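Local coordinates for computational Design of Enzyme (Synthetic construct, PDB 3TP4), which is of unknown function but was designed, probably to hold an activated serine in a catalytic triad on a TIM-barrel scaffold related to glycosyl hydrolase family 26, at residues S22-V27 with R315-E320; G322-A325 with F331-V334; Q344-A347 with F351-F354. All coordinates share one frame; numbering follows the deposited sequence.

Contact 1 of 3, residues S22-V27 with R315-E320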
ATOM      1  N   SER A  22      -4.010 -12.229  -9.969  1.00 28.82           N
ATOM      2  CA  SER A  22      -4.881 -12.573 -11.090  1.00 26.64           C
ATOM      3  C   SER A  22      -6.355 -12.505 -10.702  1.00 23.00           C
ATOM      4  O   SER A  22      -7.182 -12.008 -11.458  1.00 25.34           O
ATOM      5  CB  SER A  22      -4.563 -13.978 -11.608  1.00 31.04           C
ATOM      6  OG  SER A  22      -5.513 -14.379 -12.589  1.00 31.12           O
ATOM      7  N   TYR A  23      -6.678 -13.032  -9.530  1.00 28.54           N
ATOM      8  CA  TYR A  23      -8.054 -13.034  -9.056  1.00 31.22           C
ATOM      9  C   TYR A  23      -8.572 -11.605  -8.879  1.00 30.65           C
ATOM     10  O   TYR A  23      -9.673 -11.278  -9.327  1.00 27.18           O
ATOM     11  CB  TYR A  23      -8.172 -13.833  -7.749  1.00 27.55           C
ATOM     12  CG  TYR A  23      -9.472 -13.613  -7.019  1.00 31.04           C
ATOM     13  CD1 TYR A  23     -10.603 -14.370  -7.317  1.00 29.66           C
ATOM     14  CD2 TYR A  23      -9.571 -12.644  -6.031  1.00 31.21           C
ATOM     15  CE1 TYR A  23     -11.788 -14.166  -6.645  1.00 31.81           C
ATOM     16  CE2 TYR A  23     -10.742 -12.437  -5.354  1.00 32.28           C
ATOM     17  CZ  TYR A  23     -11.849 -13.199  -5.659  1.00 31.40           C
ATOM     18  OH  TYR A  23     -13.017 -12.974  -4.976  1.00 30.73           O
ATOM     19  N   LEU A  24      -7.778 -10.756  -8.232  1.00 27.78           N
ATOM     20  CA  LEU A  24      -8.194  -9.375  -7.995  1.00 25.90           C
ATOM     21  C   LEU A  24      -8.438  -8.628  -9.315  1.00 30.10           C
ATOM     22  O   LEU A  24      -9.360  -7.827  -9.409  1.00 31.07           O
ATOM     23  CB  LEU A  24      -7.169  -8.646  -7.119  1.00 23.04           C
ATOM     24  CG  LEU A  24      -7.078  -9.179  -5.679  1.00 25.14           C
ATOM     25  CD1 LEU A  24      -5.857  -8.589  -4.927  1.00 23.65           C
ATOM     26  CD2 LEU A  24      -8.393  -8.907  -4.933  1.00 23.91           C
ATOM     27  N   ASP A  25      -7.627  -8.886 -10.338  1.00 28.47           N
ATOM     28  CA  ASP A  25      -7.873  -8.243 -11.631  1.00 22.03           C
ATOM     29  C   ASP A  25      -9.166  -8.787 -12.242  1.00 27.66           C
ATOM     30  O   ASP A  25      -9.976  -8.039 -12.776  1.00 27.28           O
ATOM     31  CB  ASP A  25      -6.699  -8.457 -12.594  1.00 24.27           C
ATOM     32  CG  ASP A  25      -6.777  -7.556 -13.826  1.00 37.68           C
ATOM     33  OD1 ASP A  25      -7.222  -6.388 -13.705  1.00 30.64           O
ATOM     34  OD2 ASP A  25      -6.396  -8.021 -14.920  1.00 38.15           O
ATOM     35  N   GLY A  26      -9.357 -10.100 -12.142  1.00 32.83           N
ATOM     36  CA  GLY A  26     -10.501 -10.756 -12.756  1.00 29.75           C
ATOM     37  C   GLY A  26     -11.842 -10.370 -12.170  1.00 31.30           C
ATOM     38  O   GLY A  26     -12.857 -10.388 -12.869  1.00 28.54           O
ATOM     39  N   VAL A  27     -11.863 -10.009 -10.889  1.00 23.19           N
ATOM     40  CA  VAL A  27     -13.122  -9.644 -10.254  1.00 28.78           C
ATOM     41  C   VAL A  27     -13.592  -8.241 -10.654  1.00 27.03           C
ATOM     42  O   VAL A  27     -14.774  -7.923 -10.551  1.00 28.90           O
ATOM     43  CB  VAL A  27     -13.036  -9.779  -8.707  1.00 36.13           C
ATOM     44  CG1 VAL A  27     -12.420  -8.527  -8.094  1.00 32.45           C
ATOM     45  CG2 VAL A  27     -14.400 -10.047  -8.120  1.00 44.64           C
ATOM     46  N   ARG A 315     -14.956  -0.967 -12.199  1.00 24.72           N
ATOM     47  CA  ARG A 315     -13.764  -1.817 -12.391  1.00 23.23           C
ATOM     48  C   ARG A 315     -12.733  -1.659 -11.263  1.00 27.87           C
ATOM     49  O   ARG A 315     -11.555  -1.353 -11.483  1.00 24.71           O
ATOM     50  CB  ARG A 315     -13.150  -1.638 -13.785  1.00 23.20           C
ATOM     51  CG  ARG A 315     -14.056  -2.214 -14.894  1.00 27.01           C
ATOM     52  CD  ARG A 315     -13.455  -2.037 -16.307  1.00 25.43           C
ATOM     53  NE  ARG A 315     -12.112  -2.598 -16.363  1.00 26.05           N
ATOM     54  CZ  ARG A 315     -11.830  -3.891 -16.234  1.00 31.37           C
ATOM     55  NH1 ARG A 315     -12.805  -4.781 -16.064  1.00 32.60           N
ATOM     56  NH2 ARG A 315     -10.570  -4.294 -16.279  1.00 28.89           N
ATOM     57  N   ASN A 316     -13.203  -1.912 -10.050  1.00 29.70           N
ATOM     58  CA  ASN A 316     -12.382  -1.807  -8.855  1.00 29.32           C
ATOM     59  C   ASN A 316     -12.580  -3.001  -7.918  1.00 29.47           C
ATOM     60  O   ASN A 316     -13.703  -3.402  -7.639  1.00 24.75           O
ATOM     61  CB  ASN A 316     -12.645  -0.469  -8.169  1.00 27.02           C
ATOM     62  CG  ASN A 316     -11.884   0.654  -8.841  1.00 28.43           C
ATOM     63  OD1 ASN A 316     -10.659   0.671  -8.800  1.00 25.32           O
ATOM     64  ND2 ASN A 316     -12.595   1.563  -9.505  1.00 24.18           N
ATOM     65  N   ALA A 317     -11.471  -3.568  -7.461  1.00 25.43           N
ATOM     66  CA  ALA A 317     -11.461  -4.916  -6.892  1.00 25.38           C
ATOM     67  C   ALA A 317     -12.011  -5.041  -5.476  1.00 19.09           C
ATOM     68  O   ALA A 317     -12.625  -6.050  -5.141  1.00 23.94           O
ATOM     69  CB  ALA A 317     -10.059  -5.488  -6.955  1.00 23.69           C
ATOM     70  N   TYR A 318     -11.757  -4.039  -4.642  1.00 21.14           N
ATOM     71  CA  TYR A 318     -12.250  -4.057  -3.265  1.00 24.86           C
ATOM     72  C   TYR A 318     -12.427  -2.657  -2.700  1.00 22.58           C
ATOM     73  O   TYR A 318     -11.985  -1.666  -3.299  1.00 21.20           O
ATOM     74  CB  TYR A 318     -11.350  -4.918  -2.353  1.00 22.38           C
ATOM     75  CG  TYR A 318      -9.891  -4.480  -2.229  1.00 23.41           C
ATOM     76  CD1 TYR A 318      -8.911  -5.011  -3.069  1.00 23.69           C
ATOM     77  CD2 TYR A 318      -9.488  -3.574  -1.245  1.00 21.64           C
ATOM     78  CE1 TYR A 318      -7.578  -4.638  -2.955  1.00 21.57           C
ATOM     79  CE2 TYR A 318      -8.133  -3.188  -1.115  1.00 19.86           C
ATOM     80  CZ  TYR A 318      -7.190  -3.732  -1.972  1.00 24.82           C
ATOM     81  OH  TYR A 318      -5.859  -3.358  -1.880  1.00 21.92           O
HETATM   82  N   MSE A 319     -13.097  -2.577  -1.558  1.00 25.76           N
HETATM   83  CA  MSE A 319     -13.287  -1.312  -0.860  1.00 24.61           C
HETATM   84  C   MSE A 319     -13.351  -1.597   0.639  1.00 22.63           C
HETATM   85  O   MSE A 319     -14.227  -2.324   1.107  1.00 24.01           O
HETATM   86  CB  MSE A 319     -14.577  -0.638  -1.325  1.00 24.85           C
HETATM   87  CG  MSE A 319     -15.810  -1.486  -1.101  1.00 23.86           C
HETATM   88 SE   MSE A 319     -17.328  -0.776  -2.113  1.00 48.69          SE
HETATM   89  CE  MSE A 319     -17.516   0.974  -1.253  1.00 30.09           C
ATOM     90  N   GLU A 320     -12.410  -1.027   1.385  1.00 22.67           N
ATOM     91  CA  GLU A 320     -12.255  -1.328   2.801  1.00 22.67           C
ATOM     92  C   GLU A 320     -12.653  -0.119   3.644  1.00 20.68           C
ATOM     93  O   GLU A 320     -12.255   1.012   3.345  1.00 24.72           O
ATOM     94  CB  GLU A 320     -10.792  -1.711   3.102  1.00 18.08           C
ATOM     95  CG  GLU A 320     -10.582  -2.122   4.562  1.00 22.99           C
ATOM     96  CD  GLU A 320      -9.103  -2.147   4.963  1.00 29.17           C
ATOM     97  OE1 GLU A 320      -8.233  -2.368   4.090  1.00 24.52           O
ATOM     98  OE2 GLU A 320      -8.820  -1.965   6.165  1.00 35.10           O
TER
HETATM   99  O   HOH W   1     -11.950  -7.726 -14.938  1.00 34.81           O

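Contact 2 of 3, residues G322-A325 with F331-V334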
ATOM      1  N   GLY A 322     -13.304   1.544   7.831  1.00 26.20           N
ATOM      2  CA  GLY A 322     -12.454   1.652   9.005  1.00 28.13           C
ATOM      3  C   GLY A 322     -12.770   0.768  10.203  1.00 31.37           C
ATOM      4  O   GLY A 322     -13.785   0.066  10.252  1.00 29.72           O
ATOM      5  N   GLU A 323     -11.893   0.837  11.198  1.00 27.31           N
ATOM      6  CA  GLU A 323     -11.982  -0.023  12.375  1.00 26.99           C
ATOM      7  C   GLU A 323     -13.163   0.328  13.293  1.00 25.47           C
ATOM      8  O   GLU A 323     -13.491   1.497  13.490  1.00 31.58           O
ATOM      9  CB  GLU A 323     -10.660   0.056  13.160  1.00 29.52           C
ATOM     10  CG  GLU A 323     -10.509  -0.998  14.255  1.00 41.04           C
ATOM     11  CD  GLU A 323      -9.072  -1.097  14.761  1.00 49.96           C
ATOM     12  OE1 GLU A 323      -8.336  -0.096  14.644  1.00 48.51           O
ATOM     13  OE2 GLU A 323      -8.676  -2.175  15.259  1.00 53.10           O
ATOM     14  N   ASN A 324     -13.794  -0.690  13.863  1.00 28.37           N
ATOM     15  CA  ASN A 324     -14.861  -0.468  14.833  1.00 29.18           C
ATOM     16  C   ASN A 324     -14.308  -0.397  16.272  1.00 28.62           C
ATOM     17  O   ASN A 324     -14.374  -1.368  17.012  1.00 30.24           O
ATOM     18  CB  ASN A 324     -15.918  -1.565  14.719  1.00 24.74           C
ATOM     19  CG  ASN A 324     -16.968  -1.255  13.660  1.00 27.53           C
ATOM     20  OD1 ASN A 324     -16.719  -0.495  12.731  1.00 28.80           O
ATOM     21  ND2 ASN A 324     -18.155  -1.822  13.820  1.00 25.99           N
ATOM     22  N   ALA A 325     -13.758   0.752  16.649  1.00 32.59           N
ATOM     23  CA  ALA A 325     -13.063   0.871  17.932  1.00 38.20           C
ATOM     24  C   ALA A 325     -14.031   0.928  19.107  1.00 42.09           C
ATOM     25  O   ALA A 325     -13.939   0.123  20.031  1.00 46.45           O
ATOM     26  CB  ALA A 325     -12.155   2.085  17.934  1.00 39.52           C
ATOM     27  N   PHE A 331     -17.016   2.335  12.054  1.00 25.88           N
ATOM     28  CA  PHE A 331     -17.325   2.609  10.653  1.00 28.36           C
ATOM     29  C   PHE A 331     -18.319   1.637  10.033  1.00 25.47           C
ATOM     30  O   PHE A 331     -18.970   1.967   9.044  1.00 26.63           O
ATOM     31  CB  PHE A 331     -16.033   2.706   9.839  1.00 23.70           C
ATOM     32  CG  PHE A 331     -15.204   3.896  10.209  1.00 27.53           C
ATOM     33  CD1 PHE A 331     -14.359   3.851  11.310  1.00 29.42           C
ATOM     34  CD2 PHE A 331     -15.307   5.079   9.493  1.00 34.38           C
ATOM     35  CE1 PHE A 331     -13.601   4.960  11.666  1.00 36.10           C
ATOM     36  CE2 PHE A 331     -14.553   6.196   9.849  1.00 30.54           C
ATOM     37  CZ  PHE A 331     -13.701   6.134  10.931  1.00 32.81           C
ATOM     38  N   VAL A 332     -18.430   0.451  10.622  1.00 24.55           N
ATOM     39  CA  VAL A 332     -19.515  -0.475  10.279  1.00 27.01           C
ATOM     40  C   VAL A 332     -20.640  -0.321  11.305  1.00 30.27           C
ATOM     41  O   VAL A 332     -20.421  -0.526  12.492  1.00 32.46           O
ATOM     42  CB  VAL A 332     -19.025  -1.938  10.252  1.00 24.40           C
ATOM     43  CG1 VAL A 332     -20.214  -2.914  10.187  1.00 27.09           C
ATOM     44  CG2 VAL A 332     -18.040  -2.169   9.071  1.00 26.77           C
ATOM     45  N   PRO A 333     -21.850   0.043  10.849  1.00 30.43           N
ATOM     46  CA  PRO A 333     -22.986   0.216  11.768  1.00 32.57           C
ATOM     47  C   PRO A 333     -23.279  -1.045  12.571  1.00 33.26           C
ATOM     48  O   PRO A 333     -23.078  -2.154  12.080  1.00 28.82           O
ATOM     49  CB  PRO A 333     -24.166   0.509  10.830  1.00 29.44           C
ATOM     50  CG  PRO A 333     -23.556   0.995   9.569  1.00 29.25           C
ATOM     51  CD  PRO A 333     -22.219   0.307   9.445  1.00 27.63           C
ATOM     52  N   VAL A 334     -23.755  -0.863  13.800  1.00 30.50           N
ATOM     53  CA  VAL A 334     -24.130  -1.969  14.667  1.00 32.65           C
ATOM     54  C   VAL A 334     -25.532  -1.667  15.187  1.00 31.18           C
ATOM     55  O   VAL A 334     -26.056  -0.581  14.932  1.00 33.24           O
ATOM     56  CB  VAL A 334     -23.109  -2.165  15.818  1.00 38.63           C
ATOM     57  CG1 VAL A 334     -21.738  -2.471  15.244  1.00 34.51           C
ATOM     58  CG2 VAL A 334     -23.042  -0.930  16.703  1.00 34.70           C
TER

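Contact 3 of 3, residues Q344-A347 with F351-F354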
ATOM      1  N   GLN A 344     -26.770  -3.157   5.928  1.00 27.59           N
ATOM      2  CA  GLN A 344     -27.273  -4.499   5.646  1.00 22.43           C
ATOM      3  C   GLN A 344     -27.700  -4.631   4.184  1.00 28.31           C
ATOM      4  O   GLN A 344     -27.462  -5.662   3.560  1.00 23.61           O
ATOM      5  CB  GLN A 344     -28.448  -4.844   6.575  1.00 28.95           C
ATOM      6  CG  GLN A 344     -27.988  -5.142   7.993  1.00 27.46           C
ATOM      7  CD  GLN A 344     -29.111  -5.193   8.990  1.00 29.96           C
ATOM      8  OE1 GLN A 344     -30.079  -4.431   8.907  1.00 27.49           O
ATOM      9  NE2 GLN A 344     -28.984  -6.089   9.963  1.00 24.27           N
ATOM     10  N   ALA A 345     -28.330  -3.588   3.643  1.00 27.15           N
ATOM     11  CA  ALA A 345     -28.779  -3.610   2.249  1.00 22.61           C
ATOM     12  C   ALA A 345     -27.578  -3.563   1.310  1.00 24.79           C
ATOM     13  O   ALA A 345     -27.519  -4.269   0.298  1.00 27.15           O
ATOM     14  CB  ALA A 345     -29.732  -2.435   1.974  1.00 26.45           C
ATOM     15  N   TYR A 346     -26.628  -2.702   1.645  1.00 23.87           N
ATOM     16  CA  TYR A 346     -25.353  -2.671   0.956  1.00 26.34           C
ATOM     17  C   TYR A 346     -24.725  -4.067   0.902  1.00 25.75           C
ATOM     18  O   TYR A 346     -24.261  -4.504  -0.149  1.00 24.43           O
ATOM     19  CB  TYR A 346     -24.420  -1.696   1.670  1.00 24.53           C
ATOM     20  CG  TYR A 346     -22.977  -1.823   1.270  1.00 28.13           C
ATOM     21  CD1 TYR A 346     -22.122  -2.680   1.951  1.00 26.65           C
ATOM     22  CD2 TYR A 346     -22.461  -1.080   0.216  1.00 24.63           C
ATOM     23  CE1 TYR A 346     -20.807  -2.808   1.578  1.00 22.32           C
ATOM     24  CE2 TYR A 346     -21.144  -1.182  -0.147  1.00 25.26           C
ATOM     25  CZ  TYR A 346     -20.319  -2.050   0.529  1.00 26.79           C
ATOM     26  OH  TYR A 346     -18.995  -2.167   0.153  1.00 22.19           O
ATOM     27  N   ALA A 347     -24.707  -4.753   2.047  1.00 22.64           N
ATOM     28  CA  ALA A 347     -24.121  -6.088   2.148  1.00 25.81           C
ATOM     29  C   ALA A 347     -24.882  -7.160   1.367  1.00 27.02           C
ATOM     30  O   ALA A 347     -24.265  -8.073   0.813  1.00 25.38           O
ATOM     31  CB  ALA A 347     -23.969  -6.513   3.632  1.00 21.03           C
ATOM     32  N   PHE A 351     -23.684  -7.173  -5.864  1.00 25.15           N
ATOM     33  CA  PHE A 351     -22.414  -6.680  -6.363  1.00 23.52           C
ATOM     34  C   PHE A 351     -21.310  -6.703  -5.291  1.00 26.67           C
ATOM     35  O   PHE A 351     -20.138  -6.824  -5.620  1.00 27.92           O
ATOM     36  CB  PHE A 351     -22.567  -5.295  -7.028  1.00 22.51           C
ATOM     37  CG  PHE A 351     -21.347  -4.862  -7.807  1.00 29.61           C
ATOM     38  CD1 PHE A 351     -21.060  -5.427  -9.040  1.00 32.42           C
ATOM     39  CD2 PHE A 351     -20.488  -3.897  -7.306  1.00 27.62           C
ATOM     40  CE1 PHE A 351     -19.939  -5.041  -9.754  1.00 33.31           C
ATOM     41  CE2 PHE A 351     -19.362  -3.515  -8.009  1.00 28.91           C
ATOM     42  CZ  PHE A 351     -19.088  -4.083  -9.238  1.00 31.73           C
ATOM     43  N   THR A 352     -21.677  -6.622  -4.011  1.00 25.73           N
ATOM     44  CA  THR A 352     -20.670  -6.662  -2.943  1.00 24.18           C
ATOM     45  C   THR A 352     -20.335  -8.080  -2.512  1.00 27.35           C
ATOM     46  O   THR A 352     -21.234  -8.866  -2.224  1.00 29.14           O
ATOM     47  CB  THR A 352     -21.116  -5.865  -1.691  1.00 22.20           C
ATOM     48  OG1 THR A 352     -22.391  -6.357  -1.245  1.00 25.07           O
ATOM     49  CG2 THR A 352     -21.212  -4.362  -2.025  1.00 20.50           C
ATOM     50  N   LEU A 353     -19.043  -8.401  -2.448  1.00 23.17           N
ATOM     51  CA  LEU A 353     -18.632  -9.759  -2.109  1.00 27.45           C
ATOM     52  C   LEU A 353     -18.112  -9.847  -0.689  1.00 28.70           C
ATOM     53  O   LEU A 353     -17.337  -9.002  -0.237  1.00 23.23           O
ATOM     54  CB  LEU A 353     -17.583 -10.293  -3.085  1.00 26.90           C
ATOM     55  CG  LEU A 353     -18.041 -10.351  -4.550  1.00 32.61           C
ATOM     56  CD1 LEU A 353     -16.910 -10.793  -5.469  1.00 34.19           C
ATOM     57  CD2 LEU A 353     -19.231 -11.274  -4.692  1.00 36.79           C
ATOM     58  N   PHE A 354     -18.558 -10.881   0.009  1.00 24.72           N
ATOM     59  CA  PHE A 354     -18.096 -11.150   1.359  1.00 28.83           C
ATOM     60  C   PHE A 354     -17.340 -12.484   1.377  1.00 27.56           C
ATOM     61  O   PHE A 354     -17.226 -13.144   0.341  1.00 28.93           O
ATOM     62  CB  PHE A 354     -19.285 -11.107   2.321  1.00 26.46           C
ATOM     63  CG  PHE A 354     -19.774  -9.709   2.588  1.00 27.63           C
ATOM     64  CD1 PHE A 354     -20.309  -8.937   1.557  1.00 24.91           C
ATOM     65  CD2 PHE A 354     -19.671  -9.155   3.855  1.00 23.32           C
ATOM     66  CE1 PHE A 354     -20.743  -7.644   1.784  1.00 26.20           C
ATOM     67  CE2 PHE A 354     -20.096  -7.862   4.094  1.00 24.67           C
ATOM     68  CZ  PHE A 354     -20.631  -7.098   3.055  1.00 27.67           C
TER

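Contact 1 of 3, residues S22-V27 with R315-E320
L24 meets the R315-E320 chain at two places. Its carbonyl O lies 3.5 Å from A317 CB, so the methyl of A317 rests on helix backbone as well as on the leucine side chain, whose own CB is 4.3 Å from that methyl. At the far end of L24, CD2 comes obliquely to the ring of Y318, 4.3 Å from CD1. D25 joins in through water: a water molecule lies 2.9 Å from D25 O and accepts a bond of 3.3 Å from R315 NH1. The carboxylate of D25 does not contact the guanidinium of R315; it pairs with R28, and R315 pairs with D272. V27 completes the apolar seam. With a chi1 of 84°, its CG1 sits between the backbone N and the carbonyl carbon and faces the alanine, 4.0 Å from A317 CB and 3.9 Å from A317 O. Helix 15-27 packs against the barrel strands here, V27 also touching L33 and L24 also touching V277. The small methyl of A317 allows the close approach of helix and chain. The chemistry implies a largely apolar join between helix and barrel, with a water between D25 O and R315 NH1 at its margin, well separated from E320, whose OE2 bonds H37 in what may be the designed triad.

Contact 2 of 3, residues G322-A325 with F331-V334
The side-chain amide of N324 bonds both the N-H and the carbonyl of V332, and this is the tight centre of the contact. N324 OD1 accepts V332 N at 2.9 Å on a lone pair in the carbonyl plane, with a nearly straight N-H angle of 171°. In return N324 ND2 donates to V332 O at 2.9 Å, reaching a lone pair of that carbonyl although the partner is tilted somewhat from the asparagine amide plane. A second donor, F331 N, also comes to OD1 at 2.9 Å, but from above the carbonyl plane. Two consecutive backbone N-H groups therefore converge on one oxygen, which has a further weak bond from H36 NE2, while ND2 also reaches D55. A chi1 of -86° places CG beside the backbone N and lays the amide across V332 at about a right angle. The whole lies in the loop that follows strand 318-321 and leads to helix 340-348, at the C-terminal end of a barrel strand, where TIM-barrel enzymes carry their active sites; V332 itself touches F343 and F34. Replacing N324 with a leucine would probably leave the N-H groups of F331 and V332 without this acceptor and V332 O without its donor, letting the two arms of the loop part. F331 packs closely too: its CG lies 3.7 Å from G322 CA, and any CB on G322 would collide with CD1, while E323 O sits at the ring edge, in plane, 3.3 Å from CD1. V334, buried but peripheral, brings CG1 to 3.9 Å from N324 ND2. The partly exposed side, at E323, is looser: its CB points away from the other arm, and its carboxylate bonds S42 OG.

Contact 3 of 3, residues Q344-A347 with F351-F354
T352 presents its whole side chain to Y346, and its atoms divide between a helix carbonyl and the tyrosine ring. CB lies 3.8 Å from Y346 O. From there the hydroxyl branch, held at a chi1 of 55° between the backbone N and the carbonyl carbon, brings OG1 to 2.9 Å from Y346 O; D349 O competes for the same proton, so the bond to Y346 is not settled, and A347 O is near as well. The methyl branch goes to the tyrosine ring: CG2 stands over one face, 3.8 Å from the centroid and 22° off the normal, a CH-pi contact displaced toward the hydroxyl end of the ring, with CZ nearest at 3.6 Å. Beside this, F354 lays CZ obliquely against A347 CB, 3.4 Å away. Helix 340-348 is here packed on strand 352-353, which follows it directly; like strand 318-321 it pairs in parallel with strand 32-37, the helix linking the two as a beta-alpha-beta crossover. The chemistry implies that one threonine meets the helix twice, its hydroxyl near carbonyls and its methyl on the aromatic face, while the buried Y346 OH has no hydrogen-bonding partner in the model.

How the contacts relate
All three contacts are buried, but contact 1 lies nearest the middle of the chain, about 15 Å from its centre, against about 21 and 24 Å for contacts 2 and 3. Contacts 1 and 3 reach the same barrel sheet and touch directly: V27 CG2 packs 3.7 Å from L353 CD1, and M319 meets Y346. Contact 2 occupies the loop between strand 318-321 of contact 1 and helix 340-348 of contact 3, without touching the latter. Chemistry follows place: the helix against the strands joins by methyl packing, the loop beyond the strand end closes by side-chain amide bonds, and the helix-strand turn mixes aromatic contact with a hydroxyl among carbonyls.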